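Local coordinates for protein minor fimbrium anchoring subunit Mfa2 (Porphyromonas gingivalis, PDB 5NFI) that anchors the minor (Mfa1) fimbriae in the outer membrane of the bacterium and regulates their length, at residues 37-42 against 83-88; 12-17 against 241-246; 161-166 against 198-203; 253-258 against 268-273. All blocks are in the same frame, centred on the assembly; numbering follows the deposited sequence.

Four places along an elongated, largely beta chain are described, and none of them holds a ligand or active site. Contact 1 lies at one end and contact 4 at the other, their centres about 49 Å apart, with contact 3 between them but much closer to contact 4: about 18 Å between centres and about 6 Å between nearest atoms. The disulfide of contact 2 closes a long loop of chain inside which contacts 1 and 3 are both nested, while contact 4 follows it in sequence. The one direct touch between contacts joins 2 and 4, where Ile242 CD1 packs 3.4 Å from Ile273 O.

Contact 1. Residues 37-42 against 83-88; sequences GILRSA and IKIGET
Leu39 sets its CG anti to the backbone N (chi1 -177°), which lays the side chain alongside that of Thr88, the two pointing the same way, while Ile83 and Ile85 both hold CG1 beside their own backbone N. Leu39 opens strand 39-45, where Arg40 and Ser41 both face Ala32 of strand 28-33, a classic beta bulge. On its other side the strand is bordered by the irregular loop 83-88, and Leu39 grips that loop through both of its backbone polar groups. Its N donates to Thr88 O at 2.7 Å, and its O accepts from Gly86 N at 2.8 Å in an almost straight bond (173° at the hydrogen). Each donor approaches nearly along the C=O axis. The loop is folded tightly enough to present these two groups: Lys84 O accepts from both Glu87 N and Thr88 N, and Lys84 N donates back to Thr88 OG1, which also bonds to Glu82.

The rest of the packing is largely apolar. The Leu39 and Ile83 side chains cross obliquely, Leu39 CD2 meeting Ile83 CG2 at 3.5 Å. Thr88 CB also lies 3.9 Å from Leu39 CD2. Ile83 CG2 reaches Ala42 CB as well, and Ile85 spreads CG2 and CD1 along the strand backbone near Arg40 O. Tyr31 and Phe172 close in around Ile83. Arg40, exposed to solvent, bends at chi2 (-49°), and its NE forms a salt bridge with Asp34; Ile38 CG2 sits 3.5 Å above the centre of the guanidinium plane, and Arg40 NH1 comes to 3.2 Å from Gly86 CA.

Contact 2. Residues 12-17 against 241-246; sequences QTECAE and NINLRC
Glu14 leans over the disulfide that joins these two loops, its CG anti to the backbone N (chi1 167°) and the chain extended beyond. Its CB lies 3.9 Å from Cys246 SG and its CG only slightly farther, at 4.1 Å, so the aliphatic part flanks the sulfur. At the tip the carboxylate divides: OE1 passes near Arg245 CB, while OE2 stands 3.9 Å from Asn243 ND2, the two side chains crossing at about a right angle. Cys15 SG is bonded to Cys246 SG at 2.0 Å, with the right-angled twist about the S-S bond (chi3 90°) that disulfides prefer. Both sulfurs sit anti to their own carbonyl carbons. Thr13 OG1 gives a weak hydrogen bond of 3.4 Å to Cys246 O. The loop 241-246 is shaped from within as well: Asn243 OD1 accepts from Arg245 N at 3.1 Å, and Cys246 N bonds to Asn243 O. The second cysteine directly follows this Asx turn, and the result is a surface disulfide cross-link between distant loops, one following strand 3-10 and the other preceding strand 249-258.

Contact 3. Residues 161-166 against 198-203; sequences IKLASS and AFFTTL
Most of this contact is apolar, and its first component is a CH-pi contact. Leu163 CB sits over one face of the Phe200 ring, 4.0 Å from the centroid and 19° off the normal, displaced to the CD2 and CE2 rim. With CG anti to the backbone N and chi2 at 69°, Leu163 CD2 reaches Phe200 CB at 3.7 Å and Thr202 CG2 at 4.0 Å.

Other apolar contacts carry the far end: Ile161 CG2 meets the ring atom Phe200 CZ at 3.8 Å, the two side chains crossing at about a right angle, and an aliphatic contact sets Ile161 CB 4.0 Å from Ala198 CB. The strands run in nearly the same direction, 15° apart, with axes 8.2 Å from each other, and they face one another through side chains. Both also pair, antiparallel, with strand 182-190. Such side-chain packing between strands is consistent with the beta-sandwich of the transthyretin-like clan to which the family belongs.

One polar atom reaches the ring: Ile161 O lies in its plane at the edge, 3.3 Å from Phe200 CZ. Thr202 puts its OG1 anti to the backbone N, where Asn167 bonds to it, and leaves the methyl to Leu163.

Contact 4. Residues 253-258 against 268-273; sequences RLVAHH and VVQIWI
Four backbone hydrogen bonds tie strand 253-258 to strand 268-273. Arg253 and Trp272 form a hydrogen-bonded pair, Arg253 N giving to Trp272 O at 2.8 Å and Trp272 N to Arg253 O at 2.7 Å. Further on, Val255 N donates to Gln270 O, while Val255 O accepts from Val269 N at 2.8 Å, almost exactly along the C=O axis. Two successive residues, Val269 and Gln270, are thus set against Val255, much as at a beta bulge: Leu254 stands opposite Ile271, but Ala256 opposite Val268.

Within the second strand, Trp272 NE1 donates to Gln270 OE1 at 3.0 Å, close to the indole plane but from above the plane of the amide carbonyl. That bond links neighbours on one face of an antiparallel beta hairpin, strands 249-258 and 266-273, whose first strand also pairs with strand 133-151. On the same face Arg253 runs out extended beside Trp272, its guanidinium tilted 27° to the indole with NH1 over the ring, 3.8 Å from NE1, and its NH2 in a salt bridge with Asp151. Val255 CG2 touches both: it lies 3.5 Å above the centre of the guanidinium plane and at the edge of the indole, 3.9 Å from Trp272 CD1.

The other face, with Leu254, Ala256, Val268 and Ile271, is buried. Leu254 CD2 packs on Ile271 CB at 3.7 Å, and Phe225 of strand 222-228 rests against Leu254 and Val268.

Contact 1. Residues 37-42 against 83-88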
# COMPACT_ATOMS: atom_id res chain seq x y z
N GLY A 37 11.56 9.58 18.97
CA GLY A 37 10.88 8.57 18.19
C GLY A 37 10.10 7.62 19.06
O GLY A 37 9.72 6.54 18.63
N ILE A 38 9.86 8.01 20.31
CA ILE A 38 9.09 7.21 21.25
C ILE A 38 7.61 7.57 21.19
O ILE A 38 7.26 8.74 21.05
CB ILE A 38 9.63 7.40 22.67
CG1 ILE A 38 10.96 6.67 22.83
CG2 ILE A 38 8.61 6.94 23.73
CD1 ILE A 38 11.82 7.24 23.93
N LEU A 39 6.73 6.57 21.29
CA LEU A 39 5.29 6.80 21.27
C LEU A 39 4.81 7.58 22.49
O LEU A 39 5.05 7.17 23.62
CB LEU A 39 4.54 5.46 21.19
CG LEU A 39 3.02 5.45 21.08
CD1 LEU A 39 2.53 6.33 19.94
CD2 LEU A 39 2.54 4.04 20.89
N ARG A 40 4.15 8.70 22.25
CA ARG A 40 3.63 9.54 23.33
C ARG A 40 2.11 9.61 23.33
O ARG A 40 1.51 9.97 24.34
CB ARG A 40 4.19 10.96 23.23
CG ARG A 40 5.66 11.04 23.52
CD ARG A 40 5.98 10.31 24.80
NE ARG A 40 7.42 10.24 25.03
CZ ARG A 40 7.97 9.55 26.03
NH1 ARG A 40 7.19 8.89 26.88
NH2 ARG A 40 9.29 9.53 26.17
N SER A 41 1.47 9.28 22.22
CA SER A 41 0.03 9.40 22.13
C SER A 41 -0.52 8.42 21.11
O SER A 41 0.03 8.31 20.02
CB SER A 41 -0.34 10.83 21.76
OG SER A 41 -1.73 10.93 21.53
N ALA A 42 -1.61 7.72 21.45
CA ALA A 42 -2.21 6.75 20.53
C ALA A 42 -3.72 6.91 20.47
O ALA A 42 -4.42 6.69 21.45
CB ALA A 42 -1.85 5.33 20.95
N ILE A 83 1.66 -1.76 21.08
CA ILE A 83 1.51 -0.31 21.08
C ILE A 83 1.59 0.20 22.52
O ILE A 83 0.60 0.16 23.24
CB ILE A 83 0.16 0.14 20.46
CG1 ILE A 83 -0.01 -0.42 19.05
CG2 ILE A 83 0.04 1.65 20.45
CD1 ILE A 83 -1.36 -0.07 18.41
N LYS A 84 2.77 0.64 22.94
CA LYS A 84 2.95 0.98 24.36
C LYS A 84 3.60 2.34 24.56
O LYS A 84 4.79 2.54 24.28
CB LYS A 84 3.77 -0.11 25.06
CG LYS A 84 2.88 -1.26 25.56
CD LYS A 84 3.63 -2.51 25.99
CE LYS A 84 4.92 -2.20 26.74
NZ LYS A 84 5.56 -3.46 27.27
N ILE A 85 2.78 3.26 25.07
CA ILE A 85 3.17 4.65 25.30
C ILE A 85 4.36 4.75 26.23
O ILE A 85 4.40 4.09 27.27
CB ILE A 85 1.99 5.46 25.87
CG1 ILE A 85 0.88 5.55 24.83
CG2 ILE A 85 2.44 6.85 26.28
CD1 ILE A 85 -0.25 6.47 25.22
N GLY A 86 5.33 5.57 25.84
CA GLY A 86 6.56 5.73 26.58
C GLY A 86 7.51 4.57 26.40
O GLY A 86 8.49 4.46 27.13
N GLU A 87 7.22 3.69 25.44
CA GLU A 87 8.08 2.53 25.16
C GLU A 87 8.22 2.26 23.66
O GLU A 87 9.32 2.29 23.13
CB GLU A 87 7.55 1.28 25.89
CG GLU A 87 7.71 1.42 27.41
CD GLU A 87 7.14 0.27 28.22
OE1 GLU A 87 7.58 -0.89 28.02
OE2 GLU A 87 6.25 0.54 29.08
N THR A 88 7.10 2.01 23.00
CA THR A 88 7.07 1.74 21.56
C THR A 88 7.76 2.84 20.75
O THR A 88 7.58 4.01 21.02
CB THR A 88 5.62 1.59 21.09
OG1 THR A 88 4.99 0.52 21.80
CG2 THR A 88 5.56 1.32 19.62

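Contact 2. Residues 12-17 against 241-246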
# COMPACT_ATOMS: atom_id res chain seq x y z
N GLN A 12 -3.50 14.58 -1.46
CA GLN A 12 -3.03 15.24 -2.65
C GLN A 12 -1.82 14.49 -3.14
O GLN A 12 -0.76 14.48 -2.51
CB GLN A 12 -2.71 16.70 -2.39
CG GLN A 12 -2.36 17.46 -3.65
CD GLN A 12 -2.56 18.94 -3.49
OE1 GLN A 12 -2.63 19.47 -2.37
NE2 GLN A 12 -2.67 19.64 -4.62
N THR A 13 -1.98 13.86 -4.29
CA THR A 13 -1.10 12.78 -4.64
C THR A 13 0.30 13.15 -5.13
O THR A 13 1.17 12.27 -5.10
CB THR A 13 -1.74 11.92 -5.71
OG1 THR A 13 -0.95 10.75 -5.88
CG2 THR A 13 -1.84 12.68 -7.02
N GLU A 14 0.49 14.41 -5.54
CA GLU A 14 1.72 14.96 -6.17
C GLU A 14 1.50 15.29 -7.65
O GLU A 14 2.08 16.23 -8.17
CB GLU A 14 2.92 14.01 -6.05
CG GLU A 14 4.12 14.32 -6.91
CD GLU A 14 5.25 13.35 -6.63
OE1 GLU A 14 5.39 12.92 -5.45
OE2 GLU A 14 5.96 12.99 -7.60
N CYS A 15 0.68 14.49 -8.32
CA CYS A 15 0.23 14.85 -9.66
C CYS A 15 -1.10 15.59 -9.59
O CYS A 15 -1.62 16.05 -10.60
CB CYS A 15 0.10 13.61 -10.56
SG CYS A 15 1.34 12.34 -10.26
N ALA A 16 -1.65 15.70 -8.39
CA ALA A 16 -2.91 16.40 -8.20
C ALA A 16 -2.67 17.90 -7.99
O ALA A 16 -1.76 18.29 -7.25
CB ALA A 16 -3.68 15.81 -7.02
N GLU A 17 -3.47 18.74 -8.63
CA GLU A 17 -3.29 20.18 -8.50
C GLU A 17 -4.01 20.72 -7.27
O GLU A 17 -3.56 21.68 -6.66
CB GLU A 17 -3.76 20.90 -9.76
CG GLU A 17 -2.64 21.16 -10.77
CD GLU A 17 -2.09 22.58 -10.71
OE1 GLU A 17 -2.71 23.47 -10.08
OE2 GLU A 17 -1.02 22.82 -11.31
N ASN A 241 5.16 8.66 -16.73
CA ASN A 241 4.14 7.83 -17.43
C ASN A 241 3.53 6.84 -16.45
O ASN A 241 2.33 6.86 -16.22
CB ASN A 241 4.67 7.08 -18.67
CG ASN A 241 4.98 8.01 -19.83
OD1 ASN A 241 4.46 9.13 -19.92
ND2 ASN A 241 5.82 7.54 -20.75
N ILE A 242 4.35 5.98 -15.86
CA ILE A 242 3.85 5.10 -14.82
C ILE A 242 4.54 5.41 -13.51
O ILE A 242 5.55 4.82 -13.13
CB ILE A 242 4.02 3.63 -15.19
CG1 ILE A 242 3.28 3.34 -16.48
CG2 ILE A 242 3.45 2.76 -14.10
CD1 ILE A 242 3.42 1.94 -16.94
N ASN A 243 3.96 6.38 -12.82
CA ASN A 243 4.50 6.89 -11.57
C ASN A 243 3.78 6.28 -10.38
O ASN A 243 2.63 6.64 -10.09
CB ASN A 243 4.39 8.41 -11.56
CG ASN A 243 5.02 9.04 -10.35
OD1 ASN A 243 5.57 8.35 -9.48
ND2 ASN A 243 4.98 10.36 -10.29
N LEU A 244 4.45 5.36 -9.69
CA LEU A 244 3.88 4.64 -8.55
C LEU A 244 3.44 5.56 -7.42
O LEU A 244 2.62 5.18 -6.59
CB LEU A 244 4.88 3.64 -7.99
CG LEU A 244 5.40 2.56 -8.92
CD1 LEU A 244 6.40 1.72 -8.18
CD2 LEU A 244 4.23 1.74 -9.40
N ARG A 245 4.01 6.76 -7.36
CA ARG A 245 3.73 7.65 -6.25
C ARG A 245 2.49 8.50 -6.51
O ARG A 245 2.11 9.29 -5.66
CB ARG A 245 4.94 8.53 -5.93
CG ARG A 245 6.29 7.79 -5.96
CD ARG A 245 6.24 6.38 -5.29
NE ARG A 245 5.34 6.30 -4.14
CZ ARG A 245 4.93 5.16 -3.59
NH1 ARG A 245 5.31 4.00 -4.11
NH2 ARG A 245 4.11 5.18 -2.55
N CYS A 246 1.82 8.29 -7.64
CA CYS A 246 0.61 9.04 -7.96
C CYS A 246 -0.53 8.13 -8.36
O CYS A 246 -1.68 8.57 -8.44
CB CYS A 246 0.86 10.05 -9.08
SG CYS A 246 2.15 11.25 -8.75

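Contact 3. Residues 161-166 against 198-203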
# COMPACT_ATOMS: atom_id res chain seq x y z
N ILE A 161 -2.07 -16.86 -12.65
CA ILE A 161 -1.35 -15.64 -12.41
C ILE A 161 -1.19 -15.43 -10.91
O ILE A 161 -2.14 -15.59 -10.12
CB ILE A 161 -2.04 -14.44 -13.06
CG1 ILE A 161 -2.22 -14.74 -14.56
CG2 ILE A 161 -1.21 -13.18 -12.86
CD1 ILE A 161 -3.06 -13.73 -15.33
N LYS A 162 0.05 -15.12 -10.53
CA LYS A 162 0.41 -14.94 -9.14
C LYS A 162 1.15 -13.65 -8.95
O LYS A 162 1.93 -13.23 -9.81
CB LYS A 162 1.26 -16.10 -8.64
CG LYS A 162 0.55 -17.42 -8.61
CD LYS A 162 1.41 -18.44 -7.92
CE LYS A 162 1.02 -19.85 -8.34
NZ LYS A 162 1.71 -20.89 -7.52
N LEU A 163 0.92 -13.04 -7.79
CA LEU A 163 1.56 -11.80 -7.41
C LEU A 163 2.13 -11.92 -6.00
O LEU A 163 1.38 -11.96 -5.01
CB LEU A 163 0.57 -10.64 -7.49
CG LEU A 163 1.07 -9.24 -7.16
CD1 LEU A 163 2.04 -8.72 -8.22
CD2 LEU A 163 -0.13 -8.32 -7.03
N ALA A 164 3.46 -11.98 -5.92
CA ALA A 164 4.14 -12.06 -4.65
C ALA A 164 4.80 -10.73 -4.30
O ALA A 164 5.36 -10.05 -5.16
CB ALA A 164 5.18 -13.15 -4.67
N SER A 165 4.74 -10.35 -3.03
CA SER A 165 5.42 -9.14 -2.63
C SER A 165 5.71 -9.15 -1.14
O SER A 165 4.87 -9.54 -0.35
CB SER A 165 4.59 -7.92 -3.00
OG SER A 165 5.23 -6.73 -2.59
N SER A 166 6.91 -8.72 -0.76
CA SER A 166 7.23 -8.53 0.65
C SER A 166 6.72 -7.19 1.13
O SER A 166 7.51 -6.36 1.59
CB SER A 166 8.73 -8.64 0.89
OG SER A 166 9.18 -9.95 0.58
N ALA A 198 -6.95 -11.83 -14.16
CA ALA A 198 -6.87 -11.97 -12.71
C ALA A 198 -6.86 -10.59 -12.04
O ALA A 198 -6.26 -9.64 -12.55
CB ALA A 198 -5.63 -12.76 -12.33
N PHE A 199 -7.54 -10.48 -10.89
CA PHE A 199 -7.55 -9.22 -10.14
C PHE A 199 -6.97 -9.37 -8.73
O PHE A 199 -7.41 -10.21 -7.94
CB PHE A 199 -8.96 -8.66 -10.07
CG PHE A 199 -9.06 -7.37 -9.30
CD1 PHE A 199 -8.80 -6.16 -9.92
CD2 PHE A 199 -9.39 -7.37 -7.95
CE1 PHE A 199 -8.88 -4.97 -9.20
CE2 PHE A 199 -9.46 -6.19 -7.23
CZ PHE A 199 -9.21 -4.99 -7.85
N PHE A 200 -5.97 -8.55 -8.43
CA PHE A 200 -5.29 -8.59 -7.14
C PHE A 200 -5.46 -7.26 -6.40
O PHE A 200 -5.40 -6.19 -7.00
CB PHE A 200 -3.79 -8.86 -7.30
CG PHE A 200 -3.47 -10.09 -8.07
CD1 PHE A 200 -3.46 -10.07 -9.46
CD2 PHE A 200 -3.18 -11.27 -7.42
CE1 PHE A 200 -3.16 -11.22 -10.17
CE2 PHE A 200 -2.88 -12.43 -8.13
CZ PHE A 200 -2.88 -12.41 -9.50
N THR A 201 -5.67 -7.33 -5.10
CA THR A 201 -5.50 -6.14 -4.31
C THR A 201 -4.30 -6.36 -3.41
O THR A 201 -4.31 -7.24 -2.54
CB THR A 201 -6.74 -5.79 -3.47
OG1 THR A 201 -7.88 -5.67 -4.32
CG2 THR A 201 -6.52 -4.47 -2.76
N THR A 202 -3.26 -5.58 -3.63
CA THR A 202 -2.07 -5.75 -2.84
C THR A 202 -1.81 -4.46 -2.07
O THR A 202 -2.53 -3.49 -2.23
CB THR A 202 -0.86 -6.13 -3.72
OG1 THR A 202 0.30 -6.31 -2.89
CG2 THR A 202 -0.58 -5.04 -4.73
N LEU A 203 -0.79 -4.45 -1.24
CA LEU A 203 -0.50 -3.23 -0.52
C LEU A 203 0.55 -2.46 -1.32
O LEU A 203 0.43 -2.37 -2.54
CB LEU A 203 -0.07 -3.51 0.91
CG LEU A 203 -1.19 -4.20 1.71
CD1 LEU A 203 -0.73 -4.58 3.09
CD2 LEU A 203 -2.42 -3.29 1.79

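Contact 4. Residues 253-258 against 268-273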
# COMPACT_ATOMS: atom_id res chain seq x y z
N ARG A 253 -1.06 -6.26 -19.33
CA ARG A 253 -1.26 -7.29 -20.34
C ARG A 253 0.01 -8.08 -20.61
O ARG A 253 1.08 -7.51 -20.82
CB ARG A 253 -1.79 -6.69 -21.64
CG ARG A 253 -2.04 -7.75 -22.69
CD ARG A 253 -2.72 -7.18 -23.89
NE ARG A 253 -2.75 -8.16 -24.96
CZ ARG A 253 -2.35 -7.92 -26.20
NH1 ARG A 253 -1.90 -6.71 -26.54
NH2 ARG A 253 -2.41 -8.88 -27.12
N LEU A 254 -0.12 -9.39 -20.58
CA LEU A 254 0.97 -10.28 -20.93
C LEU A 254 0.62 -10.99 -22.23
O LEU A 254 -0.37 -11.72 -22.31
CB LEU A 254 1.21 -11.28 -19.80
CG LEU A 254 1.52 -10.61 -18.47
CD1 LEU A 254 1.70 -11.64 -17.34
CD2 LEU A 254 2.74 -9.70 -18.62
N VAL A 255 1.41 -10.74 -23.27
CA VAL A 255 1.16 -11.41 -24.53
C VAL A 255 1.97 -12.70 -24.60
O VAL A 255 3.19 -12.68 -24.55
CB VAL A 255 1.52 -10.51 -25.71
CG1 VAL A 255 1.13 -11.19 -27.01
CG2 VAL A 255 0.82 -9.17 -25.55
N ALA A 256 1.26 -13.82 -24.65
CA ALA A 256 1.91 -15.12 -24.73
C ALA A 256 2.05 -15.54 -26.19
O ALA A 256 1.27 -15.14 -27.06
CB ALA A 256 1.11 -16.17 -23.96
N HIS A 257 3.07 -16.34 -26.45
CA HIS A 257 3.24 -16.92 -27.77
C HIS A 257 3.92 -18.27 -27.60
O HIS A 257 4.70 -18.47 -26.66
CB HIS A 257 4.05 -16.00 -28.68
CG HIS A 257 4.09 -16.45 -30.10
ND1 HIS A 257 3.19 -17.35 -30.63
CD2 HIS A 257 4.93 -16.13 -31.12
CE1 HIS A 257 3.46 -17.56 -31.90
NE2 HIS A 257 4.52 -16.82 -32.23
N HIS A 258 3.60 -19.20 -28.49
CA HIS A 258 4.30 -20.47 -28.48
C HIS A 258 5.78 -20.20 -28.67
O HIS A 258 6.16 -19.28 -29.40
CB HIS A 258 3.76 -21.40 -29.55
CG HIS A 258 4.37 -22.75 -29.51
ND1 HIS A 258 5.46 -23.10 -30.27
CD2 HIS A 258 4.07 -23.84 -28.76
CE1 HIS A 258 5.80 -24.35 -30.00
NE2 HIS A 258 4.97 -24.82 -29.09
N VAL A 268 6.14 -15.55 -22.57
CA VAL A 268 5.59 -14.20 -22.64
C VAL A 268 6.56 -13.32 -23.44
O VAL A 268 7.75 -13.28 -23.16
CB VAL A 268 5.36 -13.63 -21.23
CG1 VAL A 268 5.17 -12.12 -21.27
CG2 VAL A 268 4.17 -14.30 -20.56
N VAL A 269 6.03 -12.65 -24.46
CA VAL A 269 6.83 -11.90 -25.43
C VAL A 269 6.49 -10.42 -25.49
O VAL A 269 6.97 -9.72 -26.39
CB VAL A 269 6.67 -12.47 -26.86
CG1 VAL A 269 7.21 -13.90 -26.96
CG2 VAL A 269 5.21 -12.42 -27.28
N GLN A 270 5.66 -9.95 -24.56
CA GLN A 270 5.26 -8.55 -24.46
C GLN A 270 4.54 -8.30 -23.15
O GLN A 270 3.55 -8.98 -22.83
CB GLN A 270 4.35 -8.14 -25.62
CG GLN A 270 5.05 -7.37 -26.71
CD GLN A 270 4.11 -6.95 -27.82
OE1 GLN A 270 2.89 -7.04 -27.70
NE2 GLN A 270 4.70 -6.48 -28.92
N ILE A 271 5.03 -7.34 -22.39
CA ILE A 271 4.30 -6.94 -21.21
C ILE A 271 3.86 -5.47 -21.32
O ILE A 271 4.69 -4.56 -21.45
CB ILE A 271 5.13 -7.19 -19.93
CG1 ILE A 271 4.52 -6.44 -18.75
CG2 ILE A 271 6.57 -6.77 -20.14
CD1 ILE A 271 5.17 -6.75 -17.42
N TRP A 272 2.55 -5.27 -21.33
CA TRP A 272 1.96 -3.94 -21.39
C TRP A 272 1.52 -3.54 -19.99
O TRP A 272 0.94 -4.36 -19.26
CB TRP A 272 0.75 -3.92 -22.33
CG TRP A 272 1.04 -4.23 -23.77
CD1 TRP A 272 1.33 -5.46 -24.30
CD2 TRP A 272 1.03 -3.31 -24.87
NE1 TRP A 272 1.51 -5.36 -25.66
CE2 TRP A 272 1.34 -4.05 -26.03
CE3 TRP A 272 0.82 -1.93 -24.98
CZ2 TRP A 272 1.43 -3.45 -27.29
CZ3 TRP A 272 0.91 -1.35 -26.23
CH2 TRP A 272 1.21 -2.11 -27.37
N ILE A 273 1.78 -2.29 -19.61
CA ILE A 273 1.28 -1.74 -18.35
C ILE A 273 0.66 -0.37 -18.60
O ILE A 273 1.30 0.53 -19.16
CB ILE A 273 2.38 -1.62 -17.27
CG1 ILE A 273 2.98 -2.99 -16.99
CG2 ILE A 273 1.79 -1.08 -15.96
CD1 ILE A 273 4.10 -2.98 -15.97